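Local coordinates for Alpha/beta hydrolase fold protein (PDB 4Y7D) that probably acts as a hydrolase of the alpha/beta hydrolase fold family, at residues A[175-181]-A[275-279]; A[105-111]-A[130-134]; A[189-193]-A[282-286]; A[42-47]-A[216-220]. One frame throughout, in Å; residues are numbered along the deposited sequence.

Interaction 1 (A[175-181]-A[275-279]). With NA (sodium ion), chain D.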
loop_
_atom_site.group_PDB
_atom_site.type_symbol
_atom_site.label_atom_id
_atom_site.label_comp_id
_atom_site.label_asym_id
_atom_site.label_seq_id
_atom_site.Cartn_x
_atom_site.Cartn_y
_atom_site.Cartn_z
ATOM N N ILE A 175 -7.659 14.244 0.914
ATOM C CA ILE A 175 -8.835 13.633 1.589
ATOM C C ILE A 175 -10.069 13.683 0.675
ATOM O O ILE A 175 -10.796 12.685 0.520
ATOM C CB ILE A 175 -9.092 14.278 2.955
ATOM C CG1 ILE A 175 -7.920 13.981 3.891
ATOM C CG2 ILE A 175 -10.430 13.815 3.574
ATOM C CD1 ILE A 175 -7.458 12.541 3.923
ATOM N N ALA A 176 -10.274 14.818 0.019
ATOM C CA ALA A 176 -11.381 14.907 -0.950
ATOM C C ALA A 176 -11.236 13.946 -2.135
ATOM O O ALA A 176 -12.214 13.328 -2.523
ATOM C CB ALA A 176 -11.591 16.342 -1.446
ATOM N N ALA A 177 -10.035 13.800 -2.683
ATOM C CA ALA A 177 -9.832 12.932 -3.808
ATOM C C ALA A 177 -10.017 11.468 -3.449
ATOM O O ALA A 177 -10.329 10.666 -4.320
ATOM C CB ALA A 177 -8.424 13.115 -4.376
ATOM N N GLU A 178 -9.739 11.098 -2.203
ATOM C CA GLU A 178 -9.645 9.679 -1.850
ATOM C C GLU A 178 -10.871 9.120 -1.165
ATOM O O GLU A 178 -10.860 7.958 -0.700
ATOM C CB GLU A 178 -8.384 9.444 -1.014
ATOM C CG GLU A 178 -7.121 9.705 -1.821
ATOM C CD GLU A 178 -7.032 8.773 -3.009
ATOM O OE1 GLU A 178 -7.046 7.547 -2.810
ATOM O OE2 GLU A 178 -6.894 9.275 -4.149
ATOM N N GLY A 179 -11.926 9.940 -1.117
ATOM C CA GLY A 179 -13.181 9.537 -0.490
ATOM C C GLY A 179 -14.387 10.160 -1.158
ATOM O O GLY A 179 -14.256 11.048 -2.052
ATOM N N HIS A 180 -15.550 9.684 -0.714
ATOM C CA HIS A 180 -16.853 10.204 -1.141
ATOM C C HIS A 180 -17.467 11.100 -0.077
ATOM O O HIS A 180 -18.685 11.307 -0.082
ATOM C CB HIS A 180 -17.801 9.027 -1.383
ATOM C CG HIS A 180 -17.443 8.187 -2.567
ATOM N ND1 HIS A 180 -17.392 8.693 -3.852
ATOM C CD2 HIS A 180 -17.185 6.865 -2.674
ATOM C CE1 HIS A 180 -17.081 7.720 -4.693
ATOM N NE2 HIS A 180 -16.964 6.599 -4.007
ATOM N N LEU A 181 -16.651 11.674 0.801
ATOM C CA LEU A 181 -17.144 12.505 1.888
ATOM C C LEU A 181 -17.722 13.840 1.428
ATOM O O LEU A 181 -17.297 14.408 0.416
ATOM C CB LEU A 181 -16.028 12.777 2.903
ATOM C CG LEU A 181 -15.358 11.592 3.619
ATOM C CD1 LEU A 181 -14.277 12.088 4.530
ATOM C CD2 LEU A 181 -16.356 10.788 4.443
ATOM N N ALA A 275 -16.978 6.261 7.301
ATOM C CA ALA A 275 -16.599 7.548 6.712
ATOM C C ALA A 275 -15.088 7.602 6.471
ATOM O O ALA A 275 -14.486 8.665 6.378
ATOM C CB ALA A 275 -17.110 8.732 7.551
ATOM N N GLY A 276 -14.465 6.452 6.314
ATOM C CA GLY A 276 -13.034 6.407 6.006
ATOM C C GLY A 276 -12.771 6.544 4.518
ATOM O O GLY A 276 -13.447 5.936 3.703
ATOM N N THR A 277 -11.758 7.325 4.189
ATOM C CA THR A 277 -11.233 7.455 2.821
ATOM C C THR A 277 -10.259 6.305 2.523
ATOM O O THR A 277 -10.072 5.410 3.327
ATOM C CB THR A 277 -10.448 8.787 2.667
ATOM O OG1 THR A 277 -9.257 8.749 3.475
ATOM C CG2 THR A 277 -11.269 9.938 3.041
ATOM N N HIS A 278 -9.626 6.342 1.363
ATOM C CA HIS A 278 -8.585 5.372 1.034
ATOM C C HIS A 278 -7.414 5.355 2.040
ATOM O O HIS A 278 -6.744 4.330 2.189
ATOM C CB HIS A 278 -8.072 5.624 -0.389
ATOM C CG HIS A 278 -7.339 4.471 -0.981
ATOM N ND1 HIS A 278 -7.830 3.170 -0.952
ATOM C CD2 HIS A 278 -6.205 4.431 -1.712
ATOM C CE1 HIS A 278 -7.015 2.387 -1.631
ATOM N NE2 HIS A 278 -6.019 3.129 -2.097
ATOM N N LEU A 279 -7.188 6.455 2.763
ATOM C CA LEU A 279 -6.097 6.571 3.738
ATOM C C LEU A 279 -6.549 6.242 5.169
ATOM O O LEU A 279 -5.773 6.377 6.128
ATOM C CB LEU A 279 -5.540 8.013 3.757
ATOM C CG LEU A 279 -4.630 8.415 2.579
ATOM C CD1 LEU A 279 -5.342 8.490 1.266
ATOM C CD2 LEU A 279 -3.954 9.755 2.882
HETATM NA NA NA D . -14.454 13.107 -3.107
HETATM O O HOH W 1 -13.494 11.315 -4.898
HETATM O O HOH W 2 -14.966 14.358 -0.930
HETATM O O HOH W 3 -16.786 13.031 -3.823
HETATM O O HOH W 4 -14.274 15.324 -4.089
#
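This contact joins the end of a cap helix to the loop that carries the probable catalytic histidine of an alpha/beta hydrolase: H278 is hydrogen-bonded to S107 through NE2 and to D250 through ND1, a geometry consistent with a Ser-His-Asp triad. One backbone hydrogen bond crosses the interface, from H278 N to E178 O (2.9 Å), just where the chain leaves helix 167-177. Within the loop, L279 N donates to T277 OG1 (3.2 Å), a capping bond before helix 280-283. Apolar contacts surround these bonds. T277 CG2 faces I175 CG2 (4.0 Å), L181 CD1 (4.0 Å) and G179 CA (4.0 Å), where a side chain on G179 would clash with it; E178 CG meets L279 CD1 at 3.8 Å, and L181 CD2 meets A275 CB, also at 3.8 Å. On the helix-end turn sits a six-coordinate sodium ion, bound by four waters and by two backbone oxygens, A176 O and G179 O, each 2.3 Å from NA.

Interaction 2 (A[105-111]-A[130-134])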
loop_
_atom_site.group_PDB
_atom_site.type_symbol
_atom_site.label_atom_id
_atom_site.label_comp_id
_atom_site.label_asym_id
_atom_site.label_seq_id
_atom_site.Cartn_x
_atom_site.Cartn_y
_atom_site.Cartn_z
ATOM N N CYS A 105 0.017 -4.851 3.021
ATOM C CA CYS A 105 -0.209 -4.273 1.700
ATOM C C CYS A 105 -1.339 -3.260 1.708
ATOM O O CYS A 105 -2.224 -3.297 2.559
ATOM C CB CYS A 105 -0.468 -5.345 0.677
ATOM S SG CYS A 105 -1.997 -6.309 0.830
ATOM N N TRP A 106 -1.303 -2.363 0.719
ATOM C CA TRP A 106 -2.379 -1.384 0.556
ATOM C C TRP A 106 -2.611 -1.213 -0.910
ATOM O O TRP A 106 -1.656 -1.250 -1.664
ATOM C CB TRP A 106 -1.939 -0.082 1.182
ATOM C CG TRP A 106 -2.854 1.117 1.100
ATOM C CD1 TRP A 106 -4.217 1.138 1.057
ATOM C CD2 TRP A 106 -2.446 2.460 1.182
ATOM N NE1 TRP A 106 -4.686 2.428 1.097
ATOM C CE2 TRP A 106 -3.610 3.263 1.168
ATOM C CE3 TRP A 106 -1.192 3.083 1.299
ATOM C CZ2 TRP A 106 -3.559 4.656 1.236
ATOM C CZ3 TRP A 106 -1.138 4.467 1.399
ATOM C CH2 TRP A 106 -2.313 5.244 1.343
ATOM N N SER A 107 -3.893 -1.102 -1.317
ATOM C CA SER A 107 -4.267 -0.623 -2.654
ATOM C C SER A 107 -3.694 -1.514 -3.772
ATOM O O SER A 107 -3.900 -2.761 -3.765
ATOM C CB SER A 107 -3.807 0.852 -2.754
ATOM O OG SER A 107 -4.537 1.568 -3.743
ATOM N N GLY A 108 -2.946 -0.938 -4.720
ATOM C CA GLY A 108 -2.301 -1.729 -5.763
ATOM C C GLY A 108 -1.202 -2.688 -5.292
ATOM O O GLY A 108 -0.770 -3.514 -6.061
ATOM N N GLY A 109 -0.835 -2.669 -4.014
ATOM C CA GLY A 109 0.007 -3.740 -3.467
ATOM C C GLY A 109 -0.712 -5.079 -3.222
ATOM O O GLY A 109 -0.088 -6.095 -2.931
ATOM N N GLY A 110 -2.034 -5.042 -3.266
ATOM C CA GLY A 110 -2.840 -6.224 -3.052
ATOM C C GLY A 110 -2.539 -7.406 -3.930
ATOM O O GLY A 110 -2.309 -8.486 -3.428
ATOM N N PRO A 111 -2.572 -7.215 -5.269
ATOM C CA PRO A 111 -2.480 -8.423 -6.042
ATOM C C PRO A 111 -1.262 -9.294 -5.832
ATOM O O PRO A 111 -1.391 -10.508 -5.706
ATOM C CB PRO A 111 -2.626 -7.919 -7.495
ATOM C CG PRO A 111 -3.527 -6.741 -7.361
ATOM C CD PRO A 111 -3.086 -6.088 -6.083
ATOM N N VAL A 130 -4.970 -3.672 3.368
ATOM C CA VAL A 130 -5.685 -2.393 3.549
ATOM C C VAL A 130 -6.206 -1.958 2.183
ATOM O O VAL A 130 -5.411 -1.755 1.259
ATOM C CB VAL A 130 -4.731 -1.346 4.105
ATOM C CG1 VAL A 130 -5.449 -0.028 4.406
ATOM C CG2 VAL A 130 -4.087 -1.899 5.391
ATOM N N ALA A 131 -7.531 -1.805 2.079
ATOM C CA ALA A 131 -8.187 -1.305 0.857
ATOM C C ALA A 131 -7.457 -1.786 -0.386
ATOM O O ALA A 131 -7.027 -0.985 -1.229
ATOM C CB ALA A 131 -8.282 0.208 0.895
ATOM N N ALA A 132 -7.340 -3.106 -0.515
ATOM C CA ALA A 132 -6.447 -3.719 -1.494
ATOM C C ALA A 132 -7.204 -4.275 -2.677
ATOM O O ALA A 132 -8.264 -4.910 -2.537
ATOM C CB ALA A 132 -5.610 -4.811 -0.849
ATOM N N VAL A 133 -6.614 -4.103 -3.853
ATOM C CA VAL A 133 -7.159 -4.698 -5.035
ATOM C C VAL A 133 -7.078 -6.237 -4.951
ATOM O O VAL A 133 -6.001 -6.809 -4.904
ATOM C CB VAL A 133 -6.464 -4.172 -6.301
ATOM C CG1 VAL A 133 -6.953 -4.897 -7.546
ATOM C CG2 VAL A 133 -6.684 -2.672 -6.477
ATOM N N SER A 134 -8.239 -6.868 -5.023
ATOM C CA SER A 134 -8.402 -8.309 -4.736
ATOM C C SER A 134 -8.973 -9.079 -5.921
ATOM O O SER A 134 -9.117 -10.331 -5.855
ATOM C CB SER A 134 -9.284 -8.495 -3.503
ATOM O OG SER A 134 -10.569 -7.901 -3.718
#
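W106 and V130 leave the sheet on the same face, and W106 CD1 packs against V130 CG1 (3.8 Å) and A131 CB (4.2 Å), the alanine lying at the edge of the indole. Two further apolar pairs flank this centre: C105 SG with A132 CB (4.3 Å), and P111 CD with V133 CB (3.9 Å) at the start of helix 110-119. G110 slides close over 130-134, its CA 3.8 Å from A132 CB; a CB there would clash with both V133 O and A132 CB. Outward from the side chains, the backbones pair as parallel strands bridged at W106 and V130. V130 N donates to C105 O (2.9 Å) and S107 N to V130 O (3.1 Å), with a weak second bond from S107 N to A131 O (3.1 Å). Beyond the strand ends V133 N reaches S107 O (3.0 Å), an oxygen that also accepts from G110 N (3.0 Å). S107 has phi/psi of 60/-125°, the strained backbone usual at this tip, and its OG is hydrogen-bonded to H278. This sharp strand-turn-helix corner, with its serine at the tip and glycines behind it, is the nucleophile elbow of alpha/beta hydrolases.

Interaction 3 (A[189-193]-A[282-286])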
loop_
_atom_site.group_PDB
_atom_site.type_symbol
_atom_site.label_atom_id
_atom_site.label_comp_id
_atom_site.label_asym_id
_atom_site.label_seq_id
_atom_site.Cartn_x
_atom_site.Cartn_y
_atom_site.Cartn_z
ATOM N N ARG A 189 -12.114 15.913 8.827
ATOM C CA ARG A 189 -10.993 14.988 8.726
ATOM C C ARG A 189 -9.690 15.752 8.613
ATOM O O ARG A 189 -8.737 15.434 9.278
ATOM C CB ARG A 189 -11.172 14.001 7.561
ATOM C CG ARG A 189 -10.064 12.942 7.511
ATOM C CD ARG A 189 -10.143 11.877 8.624
ATOM N NE ARG A 189 -11.291 11.025 8.346
ATOM C CZ ARG A 189 -12.487 11.159 8.879
ATOM N NH1 ARG A 189 -13.456 10.397 8.452
ATOM N NH2 ARG A 189 -12.712 12.026 9.865
ATOM N N VAL A 190 -9.694 16.821 7.807
ATOM C CA VAL A 190 -8.526 17.659 7.627
ATOM C C VAL A 190 -8.081 18.259 8.974
ATOM O O VAL A 190 -6.892 18.252 9.292
ATOM C CB VAL A 190 -8.784 18.731 6.534
ATOM C CG1 VAL A 190 -7.673 19.775 6.520
ATOM C CG2 VAL A 190 -8.946 18.092 5.177
ATOM N N ALA A 191 -9.022 18.760 9.767
ATOM C CA ALA A 191 -8.672 19.390 11.057
ATOM C C ALA A 191 -8.043 18.375 12.018
ATOM O O ALA A 191 -7.056 18.680 12.690
ATOM C CB ALA A 191 -9.891 20.045 11.676
ATOM N N GLN A 192 -8.573 17.143 12.013
ATOM C CA GLN A 192 -7.981 16.037 12.766
ATOM C C GLN A 192 -6.522 15.780 12.354
ATOM O O GLN A 192 -5.640 15.629 13.186
ATOM C CB GLN A 192 -8.810 14.763 12.554
ATOM C CG GLN A 192 -10.164 14.857 13.266
ATOM C CD GLN A 192 -11.164 13.862 12.717
ATOM O OE1 GLN A 192 -10.836 13.045 11.826
ATOM N NE2 GLN A 192 -12.390 13.949 13.197
ATOM N N ILE A 193 -6.279 15.750 11.053
ATOM C CA ILE A 193 -4.989 15.460 10.534
ATOM C C ILE A 193 -4.003 16.570 10.859
ATOM O O ILE A 193 -2.889 16.305 11.249
ATOM C CB ILE A 193 -5.080 15.235 9.020
ATOM C CG1 ILE A 193 -5.834 13.928 8.764
ATOM C CG2 ILE A 193 -3.675 15.210 8.382
ATOM C CD1 ILE A 193 -6.147 13.658 7.304
ATOM N N TRP A 282 -4.516 4.820 8.329
ATOM C CA TRP A 282 -3.560 5.719 8.927
ATOM C C TRP A 282 -4.126 7.015 9.449
ATOM O O TRP A 282 -3.562 7.560 10.409
ATOM C CB TRP A 282 -2.392 6.039 7.981
ATOM C CG TRP A 282 -1.544 4.817 7.670
ATOM C CD1 TRP A 282 -0.416 4.386 8.346
ATOM C CD2 TRP A 282 -1.757 3.871 6.615
ATOM N NE1 TRP A 282 0.086 3.256 7.762
ATOM C CE2 TRP A 282 -0.709 2.911 6.696
ATOM C CE3 TRP A 282 -2.709 3.751 5.588
ATOM C CZ2 TRP A 282 -0.634 1.835 5.852
ATOM C CZ3 TRP A 282 -2.615 2.676 4.723
ATOM C CH2 TRP A 282 -1.568 1.735 4.861
ATOM N N VAL A 283 -5.184 7.530 8.853
ATOM C CA VAL A 283 -5.647 8.874 9.205
ATOM C C VAL A 283 -7.056 8.989 9.812
ATOM O O VAL A 283 -7.444 10.070 10.247
ATOM C CB VAL A 283 -5.498 9.863 8.018
ATOM C CG1 VAL A 283 -4.073 9.798 7.469
ATOM C CG2 VAL A 283 -6.569 9.649 6.948
ATOM N N HIS A 284 -7.814 7.896 9.866
ATOM C CA HIS A 284 -9.204 7.951 10.381
ATOM C C HIS A 284 -9.122 8.126 11.891
ATOM O O HIS A 284 -8.195 7.589 12.530
ATOM C CB HIS A 284 -9.933 6.678 9.976
ATOM C CG HIS A 284 -11.375 6.635 10.354
ATOM N ND1 HIS A 284 -11.792 6.367 11.639
ATOM C CD2 HIS A 284 -12.505 6.848 9.638
ATOM C CE1 HIS A 284 -13.108 6.414 11.705
ATOM N NE2 HIS A 284 -13.563 6.697 10.504
ATOM N N PRO A 285 -10.072 8.855 12.498
ATOM C CA PRO A 285 -9.954 9.114 13.949
ATOM C C PRO A 285 -10.030 7.892 14.838
ATOM O O PRO A 285 -9.597 7.958 15.939
ATOM C CB PRO A 285 -11.138 10.052 14.244
ATOM C CG PRO A 285 -12.065 9.895 13.062
ATOM C CD PRO A 285 -11.151 9.651 11.897
ATOM N N ASP A 286 -10.599 6.796 14.358
ATOM C CA ASP A 286 -10.694 5.533 15.108
ATOM C C ASP A 286 -9.719 4.460 14.609
ATOM O O ASP A 286 -9.922 3.244 14.897
ATOM C CB ASP A 286 -12.131 5.011 15.007
ATOM C CG ASP A 286 -13.148 6.048 15.494
ATOM O OD1 ASP A 286 -12.840 6.824 16.404
ATOM O OD2 ASP A 286 -14.218 6.128 14.908
HETATM O O HOH W 5 -8.391 11.571 12.391
#
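V283, in the last turn of helix 280-283, points toward helix 183-194 and sets its CB 3.9 Å from I193 CD1, the apolar part of the contact. Its carbonyl, V283 O, lies 3.6 Å from R189 CD and accepts a hydrogen bond from water 5 (2.8 Å), which also donates to Q192 OE1 (2.9 Å); this water spans two segments that share no direct hydrogen bond. At H284 the chain leaves the helix. Its CA-to-CB bond points away, yet the imidazole comes round so that CD2 is 3.9 Å from R189 NH1; NE2 is hydrogen-bonded to D274 O, and ND1 accepts from D286 N (3.0 Å), tightening the turn that follows. P285 then sets its CD over one face of the R189 guanidinium, with P285 CD 3.5 Å from R189 NH2 and 3.4 Å from Q192 OE1. R189 is steadied in that position by its own helix, since NH2 donates to Q192 OE1 (2.9 Å), and by A275 O, which NH1 reaches. Helix 183-194 thus packs on the end of helix 280-283 while R189 and I193 also touch I175 of helix 167-177, and F202 and T203 of helix 197-209 complete the packing around V283.

Interaction 4 (A[42-47]-A[216-220])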
loop_
_atom_site.group_PDB
_atom_site.type_symbol
_atom_site.label_atom_id
_atom_site.label_comp_id
_atom_site.label_asym_id
_atom_site.label_seq_id
_atom_site.Cartn_x
_atom_site.Cartn_y
_atom_site.Cartn_z
ATOM N N SER A 42 -0.253 1.895 -6.141
ATOM C CA SER A 42 -0.066 2.208 -7.557
ATOM C C SER A 42 -0.481 3.643 -7.869
ATOM O O SER A 42 -1.682 3.933 -7.844
ATOM C CB SER A 42 -0.925 1.301 -8.408
ATOM O OG SER A 42 -0.709 -0.074 -8.202
ATOM N N PRO A 43 0.471 4.546 -8.162
ATOM C CA PRO A 43 1.927 4.329 -8.084
ATOM C C PRO A 43 2.388 4.369 -6.636
ATOM O O PRO A 43 1.597 4.599 -5.727
ATOM C CB PRO A 43 2.488 5.554 -8.791
ATOM C CG PRO A 43 1.519 6.635 -8.411
ATOM C CD PRO A 43 0.160 5.955 -8.467
ATOM N N GLY A 44 3.688 4.169 -6.440
ATOM C CA GLY A 44 4.271 4.186 -5.114
ATOM C C GLY A 44 5.755 3.948 -5.264
ATOM O O GLY A 44 6.392 4.260 -6.282
ATOM N N GLY A 45 6.330 3.449 -4.204
ATOM C CA GLY A 45 7.744 3.220 -4.125
ATOM C C GLY A 45 8.133 3.173 -2.682
ATOM O O GLY A 45 7.286 3.238 -1.812
ATOM N N HIS A 46 9.431 3.143 -2.417
ATOM C CA HIS A 46 9.844 2.965 -1.020
ATOM C C HIS A 46 9.498 4.163 -0.131
ATOM O O HIS A 46 9.456 4.055 1.073
ATOM C CB HIS A 46 11.343 2.627 -0.954
ATOM C CG HIS A 46 12.223 3.734 -1.447
ATOM N ND1 HIS A 46 12.773 3.734 -2.704
ATOM C CD2 HIS A 46 12.615 4.900 -0.863
ATOM C CE1 HIS A 46 13.452 4.861 -2.887
ATOM N NE2 HIS A 46 13.375 5.578 -1.774
ATOM N N ASP A 47 9.300 5.334 -0.717
ATOM C CA ASP A 47 8.837 6.483 0.070
ATOM C C ASP A 47 7.451 6.258 0.661
ATOM O O ASP A 47 7.253 6.458 1.854
ATOM C CB ASP A 47 8.915 7.792 -0.714
ATOM C CG ASP A 47 8.144 7.760 -2.070
ATOM O OD1 ASP A 47 7.805 6.698 -2.697
ATOM O OD2 ASP A 47 7.864 8.896 -2.527
ATOM N N ARG A 216 8.252 6.550 -11.596
ATOM C CA ARG A 216 7.124 5.734 -11.262
ATOM C C ARG A 216 6.289 5.320 -12.477
ATOM O O ARG A 216 5.379 4.532 -12.335
ATOM C CB ARG A 216 6.262 6.414 -10.217
ATOM C CG ARG A 216 6.967 6.778 -8.907
ATOM C CD ARG A 216 5.985 7.326 -7.905
ATOM N NE ARG A 216 6.500 8.417 -7.052
ATOM C CZ ARG A 216 6.850 8.276 -5.783
ATOM N NH1 ARG A 216 7.273 9.309 -5.101
ATOM N NH2 ARG A 216 6.811 7.094 -5.202
ATOM N N LYS A 217 6.605 5.810 -13.667
ATOM C CA LYS A 217 5.762 5.542 -14.814
ATOM C C LYS A 217 5.692 4.071 -15.289
ATOM O O LYS A 217 4.602 3.534 -15.551
ATOM C CB LYS A 217 6.162 6.444 -15.976
ATOM C CG LYS A 217 5.317 6.245 -17.190
ATOM C CD LYS A 217 5.617 7.285 -18.252
ATOM C CE LYS A 217 5.255 6.780 -19.654
ATOM N NZ LYS A 217 3.819 6.435 -19.844
ATOM N N ALA A 218 6.850 3.410 -15.378
ATOM C CA ALA A 218 6.884 2.030 -15.882
ATOM C C ALA A 218 6.039 1.106 -15.059
ATOM O O ALA A 218 5.273 0.289 -15.584
ATOM C CB ALA A 218 8.314 1.506 -15.983
ATOM N N GLY A 219 6.190 1.235 -13.745
ATOM C CA GLY A 219 5.498 0.361 -12.820
ATOM C C GLY A 219 4.016 0.674 -12.754
ATOM O O GLY A 219 3.188 -0.231 -12.624
ATOM N N PHE A 220 3.687 1.960 -12.862
ATOM C CA PHE A 220 2.282 2.368 -12.822
ATOM C C PHE A 220 1.536 1.847 -14.051
ATOM O O PHE A 220 0.474 1.246 -13.927
ATOM C CB PHE A 220 2.163 3.882 -12.737
ATOM C CG PHE A 220 0.729 4.352 -12.780
ATOM C CD1 PHE A 220 -0.085 4.135 -11.698
ATOM C CD2 PHE A 220 0.195 4.898 -13.944
ATOM C CE1 PHE A 220 -1.422 4.503 -11.720
ATOM C CE2 PHE A 220 -1.154 5.302 -13.992
ATOM C CZ PHE A 220 -1.951 5.115 -12.864
#
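R216 reaches across to the loop after strand 35-39 with chi1 near -58° (m) and chi2 near -175° (t); chi3 at -143° lies between wells, and with chi4 at -104° it presents the edge of the guanidinium to D47. D47, in the first turn of helix 46-58, adopts chi1 p (56°) and chi2 -20°, which sets both carboxylate oxygens in front of the arginine. The salt bridge is bidentate: R216 NH1 to D47 OD2 is 2.7 Å, and R216 NH2 to D47 OD1 is also 2.7 Å. NH2 additionally donates to G44 O (3.1 Å). Between these two partners the N-cap residue G45 has phi/psi of 158/-171°, angles that leave no room for a CB beside the carbonyl O of G44; a CB would also crowd R216 NH2. At the other end P43, after a cis peptide bond, packs its CB 4.0 Å from R216 CD. F220, with chi1 t (176°), brings CD1 to 3.7 Å from P43 CD and 3.6 Å from P43 N, while its ring also stacks with H212 and meets F139 edge-to-face. S42 turns its OG to D223 of helix 217-227. A bidentate salt bridge at one end and an apolar proline-phenylalanine contact at the other therefore hold the loop that in this family usually helps form the oxyanion hole against the start of helix 217-227, probably the end of the cap.

From the N terminus, 42-47 opens interaction 4, which closes only at 216-220. Within that span interaction 2 closes a short loop between the strand 101-106 elbow and the end of strand 124-130. The cap helices that follow open interactions 1 and 3 at 175-181 and 189-193; both close beyond strand 269-273, so they cross interaction 4 and each other. Interactions 1 and 2 meet where H278 NE2 lies 2.7 Å from S107 OG, 1 and 3 where A275 O lies 2.9 Å from R189 NH1. Interactions 1, 3 and 4 tie the helices inserted between strands 124-130 and 242-247 to the core at the C-terminal ends of the parallel strands, while interaction 2 joins two core strands.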